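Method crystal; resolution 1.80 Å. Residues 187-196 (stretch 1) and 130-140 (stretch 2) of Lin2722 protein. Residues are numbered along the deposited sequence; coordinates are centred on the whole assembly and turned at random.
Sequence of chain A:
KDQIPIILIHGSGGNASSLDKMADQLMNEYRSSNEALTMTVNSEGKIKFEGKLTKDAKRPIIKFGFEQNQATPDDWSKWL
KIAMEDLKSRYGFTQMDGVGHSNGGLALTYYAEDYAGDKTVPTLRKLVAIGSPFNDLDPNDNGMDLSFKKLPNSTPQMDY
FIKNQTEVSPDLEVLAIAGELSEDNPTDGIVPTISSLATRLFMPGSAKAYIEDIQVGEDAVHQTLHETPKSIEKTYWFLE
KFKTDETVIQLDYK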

ATOM      1  N   THR A 187     -15.990 -10.184   4.974  1.00 15.87           N
ATOM      2  CA  THR A 187     -15.485  -8.947   5.556  1.00 14.75           C
ATOM      3  C   THR A 187     -14.243  -9.312   6.338  1.00 15.30           C
ATOM      4  O   THR A 187     -14.110 -10.446   6.771  1.00 15.32           O
ATOM      5  CB  THR A 187     -16.511  -8.282   6.467  1.00 16.13           C
ATOM      6  OG1 THR A 187     -15.967  -7.086   7.072  1.00 16.46           O
ATOM      7  CG2 THR A 187     -16.966  -9.234   7.522  1.00 14.64           C
ATOM      8  N   ASP A 188     -13.341  -8.363   6.516  1.00 14.99           N
ATOM      9  CA  ASP A 188     -12.262  -8.533   7.496  1.00 15.06           C
ATOM     10  C   ASP A 188     -12.609  -8.082   8.911  1.00 14.35           C
ATOM     11  O   ASP A 188     -11.746  -8.081   9.790  1.00 14.65           O
ATOM     12  CB  ASP A 188     -10.954  -7.910   6.996  1.00 15.68           C
ATOM     13  CG  ASP A 188     -10.925  -6.392   7.033  1.00 16.78           C
ATOM     14  OD1 ASP A 188     -11.846  -5.743   7.607  1.00 16.83           O
ATOM     15  OD2 ASP A 188      -9.932  -5.846   6.462  1.00 18.05           O
ATOM     16  N   GLY A 189     -13.881  -7.723   9.141  1.00 14.07           N
ATOM     17  CA  GLY A 189     -14.367  -7.275  10.406  1.00 14.60           C
ATOM     18  C   GLY A 189     -14.694  -5.780  10.332  1.00 15.07           C
ATOM     19  O   GLY A 189     -15.532  -5.271  11.086  1.00 16.28           O
ATOM     20  N   ILE A 190     -14.028  -5.076   9.414  1.00 14.87           N
ATOM     21  CA  ILE A 190     -14.194  -3.632   9.234  1.00 15.46           C
ATOM     22  C   ILE A 190     -14.488  -3.306   7.765  1.00 15.92           C
ATOM     23  O   ILE A 190     -15.451  -2.570   7.460  1.00 16.48           O
ATOM     24  CB  ILE A 190     -12.955  -2.862   9.690  1.00 16.08           C
ATOM     25  CG1 ILE A 190     -12.790  -2.984  11.220  1.00 18.24           C
ATOM     26  CG2 ILE A 190     -13.066  -1.345   9.329  1.00 16.27           C
ATOM     27  CD1 ILE A 190     -13.802  -2.153  11.996  1.00 22.02           C
ATOM     28  N   VAL A 191     -13.691  -3.896   6.891  1.00 15.46           N
ATOM     29  CA  VAL A 191     -13.756  -3.672   5.444  1.00 15.51           C
ATOM     30  C   VAL A 191     -14.349  -4.903   4.720  1.00 15.68           C
ATOM     31  O   VAL A 191     -13.809  -6.009   4.833  1.00 14.91           O
ATOM     32  CB  VAL A 191     -12.333  -3.374   4.880  1.00 14.83           C
ATOM     33  CG1 VAL A 191     -12.347  -3.141   3.298  1.00 14.67           C
ATOM     34  CG2 VAL A 191     -11.650  -2.181   5.622  1.00 15.74           C
ATOM     35  N   PRO A 192     -15.374  -4.689   3.878  1.00 15.10           N
ATOM     36  CA  PRO A 192     -15.835  -5.781   3.013  1.00 14.73           C
ATOM     37  C   PRO A 192     -14.683  -6.257   2.139  1.00 14.24           C
ATOM     38  O   PRO A 192     -13.917  -5.468   1.578  1.00 13.95           O
ATOM     39  CB  PRO A 192     -16.977  -5.142   2.198  1.00 14.30           C
ATOM     40  CG  PRO A 192     -17.405  -3.971   3.017  1.00 14.18           C
ATOM     41  CD  PRO A 192     -16.168  -3.474   3.683  1.00 14.85           C
ATOM     42  N   THR A 193     -14.573  -7.564   2.010  1.00 14.65           N
ATOM     43  CA  THR A 193     -13.491  -8.162   1.263  1.00 14.82           C
ATOM     44  C   THR A 193     -13.412  -7.609  -0.139  1.00 14.46           C
ATOM     45  O   THR A 193     -12.331  -7.271  -0.633  1.00 15.32           O
ATOM     46  CB  THR A 193     -13.658  -9.706   1.243  1.00 14.07           C
ATOM     47  OG1 THR A 193     -13.802 -10.177   2.580  1.00 16.05           O
ATOM     48  CG2 THR A 193     -12.480 -10.343   0.607  1.00 14.79           C
ATOM     49  N   ILE A 194     -14.580  -7.411  -0.753  1.00 13.89           N
ATOM     50  CA  ILE A 194     -14.614  -6.871  -2.091  1.00 14.59           C
ATOM     51  C   ILE A 194     -14.052  -5.433  -2.199  1.00 13.71           C
ATOM     52  O   ILE A 194     -13.430  -5.080  -3.185  1.00 14.38           O
ATOM     53  CB  ILE A 194     -16.027  -6.972  -2.665  1.00 14.54           C
ATOM     54  CG1 ILE A 194     -16.255  -8.457  -3.069  1.00 17.54           C
ATOM     55  CG2 ILE A 194     -16.261  -5.995  -3.855  1.00 15.28           C
ATOM     56  CD1 ILE A 194     -17.622  -8.834  -3.169  1.00 19.78           C
ATOM     57  N   SER A 195     -14.305  -4.619  -1.190  1.00 14.35           N
ATOM     58  CA  SER A 195     -13.771  -3.239  -1.124  1.00 14.13           C
ATOM     59  C   SER A 195     -12.269  -3.285  -1.146  1.00 13.48           C
ATOM     60  O   SER A 195     -11.624  -2.506  -1.847  1.00 13.47           O
ATOM     61  CB  SER A 195     -14.241  -2.521   0.122  1.00 14.62           C
ATOM     62  OG  SER A 195     -13.723  -1.196   0.153  1.00 13.19           O
ATOM     63  N   SER A 196     -11.698  -4.218  -0.399  1.00 14.21           N
ATOM     64  CA  SER A 196     -10.224  -4.380  -0.375  1.00 13.90           C
ATOM     65  C   SER A 196      -9.580  -4.987  -1.633  1.00 15.01           C
ATOM     66  O   SER A 196      -8.344  -4.986  -1.762  1.00 16.68           O
ATOM     67  CB  SER A 196      -9.772  -5.105   0.916  1.00 15.17           C
ATOM     68  OG  SER A 196     -10.591  -6.152   1.270  1.00 19.14           O
TER
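Stretch 2 130-140: IGSPFNDLDPN

Stretch 2 of Lin2722 protein lies on stretch 1 mostly as loop and turn, and the two bury 491 Å² between them although touching residues are at least 53 positions apart in sequence. The nearest CA pairs from Pro133 to Leu137 run broadly opposite to stretch 1: Pro133 lies by Ser196 (CA to CA 4.9 Å), Asn135 by Ser195 (CA to CA 4.7 Å), Leu137 by Val191 (CA to CA 5.1 Å), although Pro139 turns back to Pro192 (CA to CA 6.1 Å).

Ile130, in a strand, starts the stretch with its CA-to-CB bond pointing away and makes no contact. Gly131 follows with phi/psi of 62/40, a positive phi that favours glycine; its CA packs 4.0 Å from Ser196 CB and 4.2 Å from Asp188 OD2. A CB here would come within 3.3 Å of Asp188 OD2, so the bare backbone leaves room for that carboxylate. Gly131 O also lies 3.8 Å from Val191 CG2.

Ser132 turns its CB away and meets stretch 1 through its backbone. Its carbonyl receives a CA-H...O contact from Ser196 (Ser196 CA to Ser132 O, 3.1 Å, angle at H 157°), while water 1 accepts from Ser132 N at 3.0 Å and lies 2.8 Å from Ser196 O, filling the gap between the two backbones.

Pro133 opens a type I beta turn that ends at Asp136 and is closed by the bond from Asp136 N to Pro133 O (3.0 Å). The proline ring offers CB to Val191 CG1 at 3.7 Å. The turn wraps around Ser195, whose side chain is in the t rotamer and whose CB points toward stretch 2. Phe134 N gives a weak hydrogen bond to Ser195 O (3.2 Å, 120°), and the edge of the Phe134 ring faces the backbone, with CE2 3.7 Å from Ser196 O. Asn135 N donates to Ser195 OG (2.9 Å, 137°), and the same hydroxyl donates to Asp136 O at 2.7 Å. Ser195 OG thus acts as acceptor and donor at once, tying together two successive residues of the turn. The CA-to-CB bond of Asp136 points away.

Leu137 begins sideways, but its end comes nearer: with chi1 m and chi2 t, CD2 packs 3.7 Å from Val191 CG2 and CD1 4.2 Å from Ile190 CG2, an apolar patch. Its carbonyl works separately, since Leu137 O lies 3.5 Å from Pro192 CG and takes a bond from water 2 (2.6 Å), which also donates to Ile190 O (3.1 Å).

Beyond this point contact thins. The CA-to-CB bond of Asp138 points away, and the residue caps the following helix, its OD1 accepting from Asn140 N at 2.9 Å, while its own O stays 4.2 Å from Pro192 CG. Pro139 CA is likewise 4.2 Å from Pro192 CG, and Asn140 leaves stretch 1 without touching it.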

ATOM      1  N   ILE A 130      -2.846  -3.552   2.113  1.00 13.47           N
ATOM      2  CA  ILE A 130      -3.253  -4.640   3.007  1.00 13.24           C
ATOM      3  C   ILE A 130      -4.555  -4.197   3.689  1.00 14.25           C
ATOM      4  O   ILE A 130      -4.540  -3.313   4.559  1.00 13.49           O
ATOM      5  CB  ILE A 130      -2.146  -4.980   4.037  1.00 13.12           C
ATOM      6  CG1 ILE A 130      -0.826  -5.294   3.319  1.00 13.88           C
ATOM      7  CG2 ILE A 130      -2.592  -6.121   4.935  1.00 13.60           C
ATOM      8  CD1 ILE A 130       0.316  -5.567   4.262  1.00 13.96           C
ATOM      9  N   GLY A 131      -5.674  -4.807   3.269  1.00 14.26           N
ATOM     10  CA  GLY A 131      -7.006  -4.492   3.805  1.00 13.78           C
ATOM     11  C   GLY A 131      -7.451  -3.053   3.555  1.00 14.35           C
ATOM     12  O   GLY A 131      -8.083  -2.431   4.412  1.00 14.95           O
ATOM     13  N   SER A 132      -7.154  -2.519   2.373  1.00 12.68           N
ATOM     14  CA  SER A 132      -7.404  -1.109   2.097  1.00 13.17           C
ATOM     15  C   SER A 132      -8.816  -0.978   1.552  1.00 13.95           C
ATOM     16  O   SER A 132      -9.145  -1.676   0.592  1.00 15.02           O
ATOM     17  CB  SER A 132      -6.403  -0.530   1.094  1.00 12.43           C
ATOM     18  OG  SER A 132      -5.054  -0.534   1.611  1.00 13.53           O
ATOM     19  N   PRO A 133      -9.628  -0.086   2.135  1.00 13.96           N
ATOM     20  CA  PRO A 133     -11.018  -0.018   1.666  1.00 13.51           C
ATOM     21  C   PRO A 133     -11.175   0.888   0.434  1.00 12.58           C
ATOM     22  O   PRO A 133     -11.660   2.032   0.507  1.00 13.88           O
ATOM     23  CB  PRO A 133     -11.740   0.504   2.902  1.00 13.50           C
ATOM     24  CG  PRO A 133     -10.724   1.366   3.579  1.00 14.33           C
ATOM     25  CD  PRO A 133      -9.416   0.764   3.327  1.00 14.41           C
ATOM     26  N   PHE A 134     -10.776   0.364  -0.720  1.00 12.52           N
ATOM     27  CA  PHE A 134     -10.897   1.086  -1.982  1.00 12.84           C
ATOM     28  C   PHE A 134     -12.298   1.597  -2.296  1.00 12.54           C
ATOM     29  O   PHE A 134     -12.440   2.675  -2.840  1.00 12.97           O
ATOM     30  CB  PHE A 134     -10.336   0.269  -3.153  1.00 12.05           C
ATOM     31  CG  PHE A 134      -8.870  -0.034  -3.007  1.00 12.01           C
ATOM     32  CD1 PHE A 134      -7.926   0.929  -3.343  1.00 13.97           C
ATOM     33  CD2 PHE A 134      -8.452  -1.288  -2.608  1.00 14.71           C
ATOM     34  CE1 PHE A 134      -6.597   0.684  -3.176  1.00 13.46           C
ATOM     35  CE2 PHE A 134      -7.120  -1.529  -2.399  1.00 13.90           C
ATOM     36  CZ  PHE A 134      -6.186  -0.532  -2.762  1.00 13.81           C
ATOM     37  N   ASN A 135     -13.321   0.838  -1.909  1.00 13.35           N
ATOM     38  CA  ASN A 135     -14.699   1.273  -2.021  1.00 13.40           C
ATOM     39  C   ASN A 135     -15.379   1.412  -0.638  1.00 14.17           C
ATOM     40  O   ASN A 135     -16.554   1.115  -0.479  1.00 14.79           O
ATOM     41  CB  ASN A 135     -15.468   0.282  -2.888  1.00 14.21           C
ATOM     42  CG  ASN A 135     -16.801   0.848  -3.377  1.00 14.14           C
ATOM     43  OD1 ASN A 135     -16.875   2.024  -3.763  1.00 17.41           O
ATOM     44  ND2 ASN A 135     -17.837   0.004  -3.418  1.00 12.28           N
ATOM     45  N   ASP A 136     -14.624   1.926   0.331  1.00 13.95           N
ATOM     46  CA  ASP A 136     -15.105   2.233   1.665  1.00 15.15           C
ATOM     47  C   ASP A 136     -15.709   1.004   2.391  1.00 15.10           C
ATOM     48  O   ASP A 136     -15.287  -0.147   2.127  1.00 15.88           O
ATOM     49  CB  ASP A 136     -16.013   3.491   1.653  1.00 15.60           C
ATOM     50  CG  ASP A 136     -15.295   4.741   1.089  1.00 20.43           C
ATOM     51  OD1 ASP A 136     -14.077   4.866   1.246  1.00 24.42           O
ATOM     52  OD2 ASP A 136     -15.988   5.626   0.581  1.00 27.17           O
ATOM     53  N   LEU A 137     -16.619   1.212   3.337  1.00 15.35           N
ATOM     54  CA  LEU A 137     -16.970   0.165   4.279  1.00 15.69           C
ATOM     55  C   LEU A 137     -18.385  -0.414   4.153  1.00 16.23           C
ATOM     56  O   LEU A 137     -18.728  -1.331   4.851  1.00 15.01           O
ATOM     57  CB  LEU A 137     -16.783   0.670   5.718  1.00 16.10           C
ATOM     58  CG  LEU A 137     -15.448   1.324   6.039  1.00 15.03           C
ATOM     59  CD1 LEU A 137     -15.398   1.650   7.514  1.00 18.11           C
ATOM     60  CD2 LEU A 137     -14.258   0.388   5.674  1.00 13.11           C
ATOM     61  N   ASP A 138     -19.236   0.185   3.350  1.00 16.26           N
ATOM     62  CA  ASP A 138     -20.643  -0.221   3.315  1.00 16.77           C
ATOM     63  C   ASP A 138     -20.831  -1.567   2.613  1.00 16.52           C
ATOM     64  O   ASP A 138     -20.560  -1.680   1.446  1.00 16.64           O
ATOM     65  CB  ASP A 138     -21.473   0.856   2.628  1.00 16.73           C
ATOM     66  CG  ASP A 138     -22.950   0.727   2.895  1.00 20.67           C
ATOM     67  OD1 ASP A 138     -23.469  -0.396   3.087  1.00 22.79           O
ATOM     68  OD2 ASP A 138     -23.599   1.805   2.948  1.00 25.00           O
ATOM     69  N   PRO A 139     -21.371  -2.573   3.324  1.00 16.87           N
ATOM     70  CA  PRO A 139     -21.576  -3.863   2.631  1.00 17.78           C
ATOM     71  C   PRO A 139     -22.532  -3.761   1.469  1.00 18.17           C
ATOM     72  O   PRO A 139     -22.384  -4.494   0.504  1.00 19.75           O
ATOM     73  CB  PRO A 139     -22.152  -4.794   3.707  1.00 18.40           C
ATOM     74  CG  PRO A 139     -22.284  -3.991   4.930  1.00 20.41           C
ATOM     75  CD  PRO A 139     -21.699  -2.639   4.750  1.00 18.16           C
ATOM     76  N   ASN A 140     -23.512  -2.863   1.560  1.00 17.96           N
ATOM     77  CA  ASN A 140     -24.430  -2.631   0.426  1.00 18.28           C
ATOM     78  C   ASN A 140     -23.764  -2.146  -0.869  1.00 17.35           C
ATOM     79  O   ASN A 140     -24.278  -2.444  -1.963  1.00 18.64           O
ATOM     80  CB  ASN A 140     -25.535  -1.660   0.815  1.00 19.70           C
ATOM     81  CG  ASN A 140     -26.467  -2.226   1.859  1.00 22.69           C
ATOM     82  OD1 ASN A 140     -26.634  -3.454   1.973  1.00 28.23           O
ATOM     83  ND2 ASN A 140     -27.109  -1.336   2.617  1.00 28.59           N
TER
HETATM   84  O   HOH W   1      -6.359  -4.160   0.053  1.00 11.16           O
HETATM   85  O   HOH W   2     -18.437  -3.020   6.855  1.00 34.29           O